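Local coordinates for tRNA (adenine(58)-N(1))-methyltransferase catalytic subunit TRM61 C-terminal domain-containing protein (Thermoplasma acidophilum, PDB 1YB2) that probably transfers methyl groups from S-adenosyl-L-methionine to an adenine of tRNA, as expected of a TRM61-like methyltransferase, although its own activity is not established, at residues N123-I128 against L138-R143; D146-A151 against T166-I171. All coordinates share one frame; numbering follows the deposited sequence.

Interaction 1: residues N123-I128 against L138-R143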
loop_
_atom_site.group_PDB
_atom_site.type_symbol
_atom_site.label_atom_id
_atom_site.label_comp_id
_atom_site.label_asym_id
_atom_site.label_seq_id
_atom_site.Cartn_x
_atom_site.Cartn_y
_atom_site.Cartn_z
ATOM N N ASN A 123 5.850 3.349 -11.984
ATOM C CA ASN A 123 5.828 2.519 -10.792
ATOM C C ASN A 123 4.487 2.572 -10.052
ATOM O O ASN A 123 3.910 1.522 -9.720
ATOM C CB ASN A 123 6.997 2.857 -9.853
ATOM C CG ASN A 123 7.242 1.766 -8.807
ATOM O OD1 ASN A 123 7.101 0.572 -9.087
ATOM N ND2 ASN A 123 7.588 2.177 -7.591
HETATM N N MSE A 124 3.977 3.786 -9.810
HETATM C CA MSE A 124 2.654 3.937 -9.173
HETATM C C MSE A 124 1.548 3.337 -10.057
HETATM O O MSE A 124 0.634 2.694 -9.566
HETATM C CB MSE A 124 2.357 5.410 -8.856
HETATM C CG MSE A 124 0.985 5.640 -8.174
HETATM SE SE MSE A 124 0.885 4.736 -6.453
HETATM C CE MSE A 124 -1.027 4.300 -6.288
ATOM N N SER A 125 1.640 3.558 -11.366
ATOM C CA SER A 125 0.683 3.001 -12.317
ATOM C C SER A 125 0.642 1.478 -12.191
ATOM O O SER A 125 -0.422 0.862 -12.289
ATOM C CB SER A 125 1.050 3.385 -13.760
ATOM O OG SER A 125 1.082 4.787 -13.930
ATOM N N SER A 126 1.805 0.881 -11.951
ATOM C CA SER A 126 1.890 -0.564 -11.832
ATOM C C SER A 126 1.140 -1.068 -10.593
ATOM O O SER A 126 0.325 -1.982 -10.706
ATOM C CB SER A 126 3.343 -1.030 -11.886
ATOM O OG SER A 126 3.471 -2.320 -11.310
ATOM N N TYR A 127 1.381 -0.456 -9.430
ATOM C CA TYR A 127 0.597 -0.774 -8.245
ATOM C C TYR A 127 -0.911 -0.586 -8.434
ATOM O O TYR A 127 -1.702 -1.383 -7.920
ATOM C CB TYR A 127 1.050 0.059 -7.040
ATOM C CG TYR A 127 2.321 -0.435 -6.433
ATOM C CD1 TYR A 127 3.524 0.228 -6.684
ATOM C CD2 TYR A 127 2.332 -1.570 -5.604
ATOM C CE1 TYR A 127 4.714 -0.215 -6.116
ATOM C CE2 TYR A 127 3.536 -2.030 -5.033
ATOM C CZ TYR A 127 4.711 -1.342 -5.300
ATOM O OH TYR A 127 5.911 -1.751 -4.747
ATOM N N ILE A 128 -1.298 0.475 -9.137
ATOM C CA ILE A 128 -2.717 0.758 -9.388
ATOM C C ILE A 128 -3.322 -0.373 -10.221
ATOM O O ILE A 128 -4.370 -0.930 -9.861
ATOM C CB ILE A 128 -2.905 2.135 -10.084
ATOM C CG1 ILE A 128 -2.535 3.284 -9.117
ATOM C CG2 ILE A 128 -4.332 2.306 -10.612
ATOM C CD1 ILE A 128 -2.302 4.638 -9.823
ATOM N N LEU A 138 -7.721 3.248 -15.302
ATOM C CA LEU A 138 -6.704 4.217 -14.941
ATOM C C LEU A 138 -6.570 5.216 -16.083
ATOM O O LEU A 138 -6.452 4.829 -17.262
ATOM C CB LEU A 138 -5.355 3.527 -14.664
ATOM C CG LEU A 138 -4.114 4.411 -14.546
ATOM C CD1 LEU A 138 -4.208 5.382 -13.341
ATOM C CD2 LEU A 138 -2.857 3.533 -14.409
ATOM N N THR A 139 -6.607 6.494 -15.720
ATOM C CA THR A 139 -6.362 7.592 -16.637
ATOM C C THR A 139 -5.107 8.344 -16.233
ATOM O O THR A 139 -4.996 8.855 -15.113
ATOM C CB THR A 139 -7.594 8.533 -16.722
ATOM O OG1 THR A 139 -8.743 7.751 -17.097
ATOM C CG2 THR A 139 -7.376 9.665 -17.785
ATOM N N VAL A 140 -4.158 8.415 -17.151
ATOM C CA VAL A 140 -2.859 9.027 -16.872
ATOM C C VAL A 140 -2.737 10.304 -17.687
ATOM O O VAL A 140 -2.873 10.285 -18.920
ATOM C CB VAL A 140 -1.701 8.058 -17.220
ATOM C CG1 VAL A 140 -0.347 8.721 -17.001
ATOM C CG2 VAL A 140 -1.811 6.778 -16.392
ATOM N N VAL A 141 -2.527 11.415 -16.987
ATOM C CA VAL A 141 -2.305 12.723 -17.598
ATOM C C VAL A 141 -0.840 13.061 -17.369
ATOM O O VAL A 141 -0.402 13.179 -16.212
ATOM C CB VAL A 141 -3.197 13.828 -16.942
ATOM C CG1 VAL A 141 -2.977 15.204 -17.611
ATOM C CG2 VAL A 141 -4.665 13.443 -16.982
ATOM N N GLU A 142 -0.077 13.172 -18.455
ATOM C CA GLU A 142 1.370 13.421 -18.384
ATOM C C GLU A 142 1.812 14.436 -19.442
ATOM O O GLU A 142 1.600 14.227 -20.633
ATOM C CB GLU A 142 2.160 12.108 -18.524
ATOM C CG GLU A 142 3.685 12.246 -18.682
ATOM C CD GLU A 142 4.367 13.020 -17.542
ATOM O OE1 GLU A 142 4.049 12.776 -16.364
ATOM O OE2 GLU A 142 5.244 13.867 -17.830
ATOM N N ARG A 143 2.454 15.516 -18.999
ATOM C CA ARG A 143 2.881 16.604 -19.901
ATOM C C ARG A 143 4.071 16.240 -20.803
ATOM O O ARG A 143 4.211 16.783 -21.903
ATOM C CB ARG A 143 3.194 17.873 -19.096
ATOM C CG ARG A 143 4.414 17.735 -18.165
ATOM C CD ARG A 143 4.604 18.954 -17.292
ATOM N NE ARG A 143 3.543 19.074 -16.292
ATOM C CZ ARG A 143 3.470 20.040 -15.376
ATOM N NH1 ARG A 143 4.410 20.983 -15.317
ATOM N NH2 ARG A 143 2.455 20.060 -14.518
#

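Interaction 2: residues D146-A151 against T166-I171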
loop_
_atom_site.group_PDB
_atom_site.type_symbol
_atom_site.label_atom_id
_atom_site.label_comp_id
_atom_site.label_asym_id
_atom_site.label_seq_id
_atom_site.Cartn_x
_atom_site.Cartn_y
_atom_site.Cartn_z
ATOM N N ASP A 146 7.824 11.885 -23.832
ATOM C CA ASP A 146 8.813 10.815 -23.766
ATOM C C ASP A 146 8.657 10.009 -22.476
ATOM O O ASP A 146 8.664 8.779 -22.514
ATOM C CB ASP A 146 10.234 11.368 -23.902
ATOM C CG ASP A 146 10.587 11.764 -25.338
ATOM O OD1 ASP A 146 9.740 11.638 -26.260
ATOM O OD2 ASP A 146 11.737 12.204 -25.550
ATOM N N ASN A 147 8.495 10.711 -21.350
ATOM C CA ASN A 147 8.208 10.078 -20.070
ATOM C C ASN A 147 6.939 9.239 -20.122
ATOM O O ASN A 147 6.898 8.152 -19.550
ATOM C CB ASN A 147 8.103 11.115 -18.940
ATOM C CG ASN A 147 9.445 11.748 -18.591
ATOM O OD1 ASN A 147 10.468 11.449 -19.206
ATOM N ND2 ASN A 147 9.441 12.641 -17.609
ATOM N N LEU A 148 5.912 9.744 -20.811
ATOM C CA LEU A 148 4.660 9.003 -20.978
ATOM C C LEU A 148 4.851 7.709 -21.764
ATOM O O LEU A 148 4.435 6.645 -21.308
ATOM C CB LEU A 148 3.561 9.867 -21.613
ATOM C CG LEU A 148 2.196 9.187 -21.800
ATOM C CD1 LEU A 148 1.623 8.666 -20.468
ATOM C CD2 LEU A 148 1.208 10.126 -22.470
ATOM N N LYS A 149 5.487 7.805 -22.933
ATOM C CA LYS A 149 5.780 6.632 -23.756
ATOM C C LYS A 149 6.598 5.579 -23.002
ATOM O O LYS A 149 6.253 4.394 -23.015
ATOM C CB LYS A 149 6.479 7.043 -25.059
ATOM C CG LYS A 149 7.038 5.879 -25.835
ATOM C CD LYS A 149 7.491 6.277 -27.227
ATOM C CE LYS A 149 8.181 5.102 -27.915
ATOM N NZ LYS A 149 7.407 3.822 -27.809
ATOM N N LYS A 150 7.670 6.020 -22.343
ATOM C CA LYS A 150 8.522 5.139 -21.543
ATOM C C LYS A 150 7.728 4.370 -20.479
ATOM O O LYS A 150 7.888 3.151 -20.332
ATOM C CB LYS A 150 9.641 5.934 -20.860
ATOM C CG LYS A 150 10.794 6.364 -21.777
ATOM C CD LYS A 150 12.124 6.480 -20.987
ATOM C CE LYS A 150 12.271 7.811 -20.224
ATOM N NZ LYS A 150 11.705 7.766 -18.835
ATOM N N ALA A 151 6.870 5.086 -19.758
ATOM C CA ALA A 151 6.077 4.491 -18.688
ATOM C C ALA A 151 5.117 3.463 -19.248
ATOM O O ALA A 151 4.998 2.369 -18.710
ATOM C CB ALA A 151 5.323 5.557 -17.926
ATOM N N THR A 166 -4.643 7.507 -21.719
ATOM C CA THR A 166 -3.614 8.519 -21.503
ATOM C C THR A 166 -3.958 9.840 -22.170
ATOM O O THR A 166 -4.568 9.880 -23.248
ATOM C CB THR A 166 -2.216 8.086 -22.023
ATOM O OG1 THR A 166 -2.264 7.966 -23.443
ATOM C CG2 THR A 166 -1.748 6.768 -21.387
ATOM N N SER A 167 -3.562 10.921 -21.512
ATOM C CA SER A 167 -3.596 12.241 -22.119
ATOM C C SER A 167 -2.222 12.865 -21.986
ATOM O O SER A 167 -1.720 13.054 -20.884
ATOM C CB SER A 167 -4.629 13.130 -21.443
ATOM O OG SER A 167 -4.607 14.398 -22.062
ATOM N N ARG A 168 -1.603 13.151 -23.121
ATOM C CA ARG A 168 -0.336 13.847 -23.137
ATOM C C ARG A 168 -0.682 15.332 -23.138
ATOM O O ARG A 168 -0.899 15.936 -24.191
ATOM C CB ARG A 168 0.490 13.462 -24.383
ATOM C CG ARG A 168 2.015 13.584 -24.229
ATOM C CD ARG A 168 2.480 15.016 -23.939
ATOM N NE ARG A 168 2.144 15.945 -25.020
ATOM C CZ ARG A 168 1.969 17.258 -24.858
ATOM N NH1 ARG A 168 2.100 17.805 -23.657
ATOM N NH2 ARG A 168 1.649 18.024 -25.895
ATOM N N SER A 169 -0.764 15.902 -21.943
ATOM C CA SER A 169 -1.124 17.296 -21.779
ATOM C C SER A 169 -0.786 17.727 -20.367
ATOM O O SER A 169 -0.544 16.882 -19.490
ATOM C CB SER A 169 -2.626 17.507 -22.035
ATOM O OG SER A 169 -3.408 16.867 -21.043
ATOM N N ASP A 170 -0.751 19.040 -20.157
ATOM C CA ASP A 170 -0.706 19.607 -18.820
ATOM C C ASP A 170 -2.096 19.459 -18.235
ATOM O O ASP A 170 -3.100 19.599 -18.954
ATOM C CB ASP A 170 -0.326 21.093 -18.872
ATOM C CG ASP A 170 -0.019 21.668 -17.493
ATOM O OD1 ASP A 170 1.191 21.843 -17.195
ATOM O OD2 ASP A 170 -0.974 21.932 -16.707
ATOM N N ILE A 171 -2.149 19.188 -16.932
ATOM C CA ILE A 171 -3.416 19.059 -16.215
ATOM C C ILE A 171 -4.329 20.285 -16.395
ATOM O O ILE A 171 -5.555 20.145 -16.448
ATOM C CB ILE A 171 -3.207 18.669 -14.701
ATOM C CG1 ILE A 171 -4.542 18.376 -14.009
ATOM C CG2 ILE A 171 -2.434 19.737 -13.942
ATOM C CD1 ILE A 171 -5.256 17.140 -14.548
#

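Interaction 1: residues N123-I128 against L138-R143
In the beta-alpha-beta unit of strand 113-117, helix 123-132 and strand 137-141, part of the Rossmann-like methyltransferase core, Ser125 and Ile128 of the helix rest on Leu138 and Val140 of the strand. The two short axes run nearly antiparallel, at 169°, and stay 10.3 Å apart at their closest, a gap bridged by side chains. Leu138 carries most of the contact by splitting its methyls. Leu138 CD1 meets both branches of Ile128, 4.1 Å from Ile128 CD1 and as far from Ile128 CG2, and the two side chains cross at about a right angle. Leu138 CD2 lies 4.0 Å from Ser125 CB. Leu138 CG stands anti to its own backbone N (chi1 168°), and this extends the fork toward the helix. Two residues further along the strand, on the same face, Val140 CG2 comes within 4.3 Å of Ser125 OG. The hydroxyl of this buried serine hydrogen-bonds Glu116 OE1 on strand 113-117. Around this buried patch, Ile184 of strand 180-185 touches Ile128, Leu155 of helix 145-156 touches Ser125, and Met152 of the same helix touches Val140, while Phe83 of the second subunit packs on Asn123 and Ser126.

Interaction 2: residues D146-A151 against T166-I171
A chi1 of -179° swings the branched end of Leu148 opposite its main-chain nitrogen and out from helix 145-156, setting its two methyls against Thr166 and Arg168, around the C-terminal part of strand 164-167. Thr166 answers with its methyl: chi1 of 66° turns CG2 opposite the carbonyl carbon, where it meets the leucine. CD1 of Leu148 is 4.0 Å from Thr166 CG2, while CD2 of Leu148 lies equally far, 4.0 Å, from Thr166 CB. Leu148 CD2 also meets the aliphatic start of Arg168, 3.9 Å from Arg168 CB and nearly as close to CG, so one methyl bridges two residues that flank Ser167. Ser167 itself turns its side chain away from the helix, and its OG shares a hydrogen bond of 2.9 Å with Ser169 OG.

Arg168 offers the leucine only its carbon stem. Its chain bends at chi2 and chi3, leading the guanidinium away from residues 146-151, though the side chain still touches Glu145 at the start of the helix, and NH1 hydrogen-bonds the carbonyl O of Arg143. Leu148 is buried and also touches Val140 and Glu142, whereas Thr166 and Arg168 are exposed, leaving the contact partly open at its margin.

Helix 145-156 thus packs beside the edge strand of the sheet within a right-handed beta-alpha-beta crossover of the Rossmann-like methyltransferase fold. The segment after the strand carries Asp170, predicted to bind S-adenosyl-L-methionine, as is Glu142.

Overall arrangement
From the N terminus, the chain leaves strand 113-117, runs through helix 123-132 and returns on strand 137-141; interaction 1 closes this short excursion, with nine residues between its segments. After Arg143 it enters helix 145-156 and comes back on strand 164-167, where interaction 2 closes a second loop of 14 residues. The contacts follow in series, neither nested nor crossed, with centres about 9 Å apart. They are joined directly: strands 137-141 and 164-167 are parallel neighbours, linked by a probable hydrogen bond from Ser167 N to Val140 O. Together they fasten two successive helices to one sheet, beside the predicted cofactor-binding residues Glu142 and Asp170.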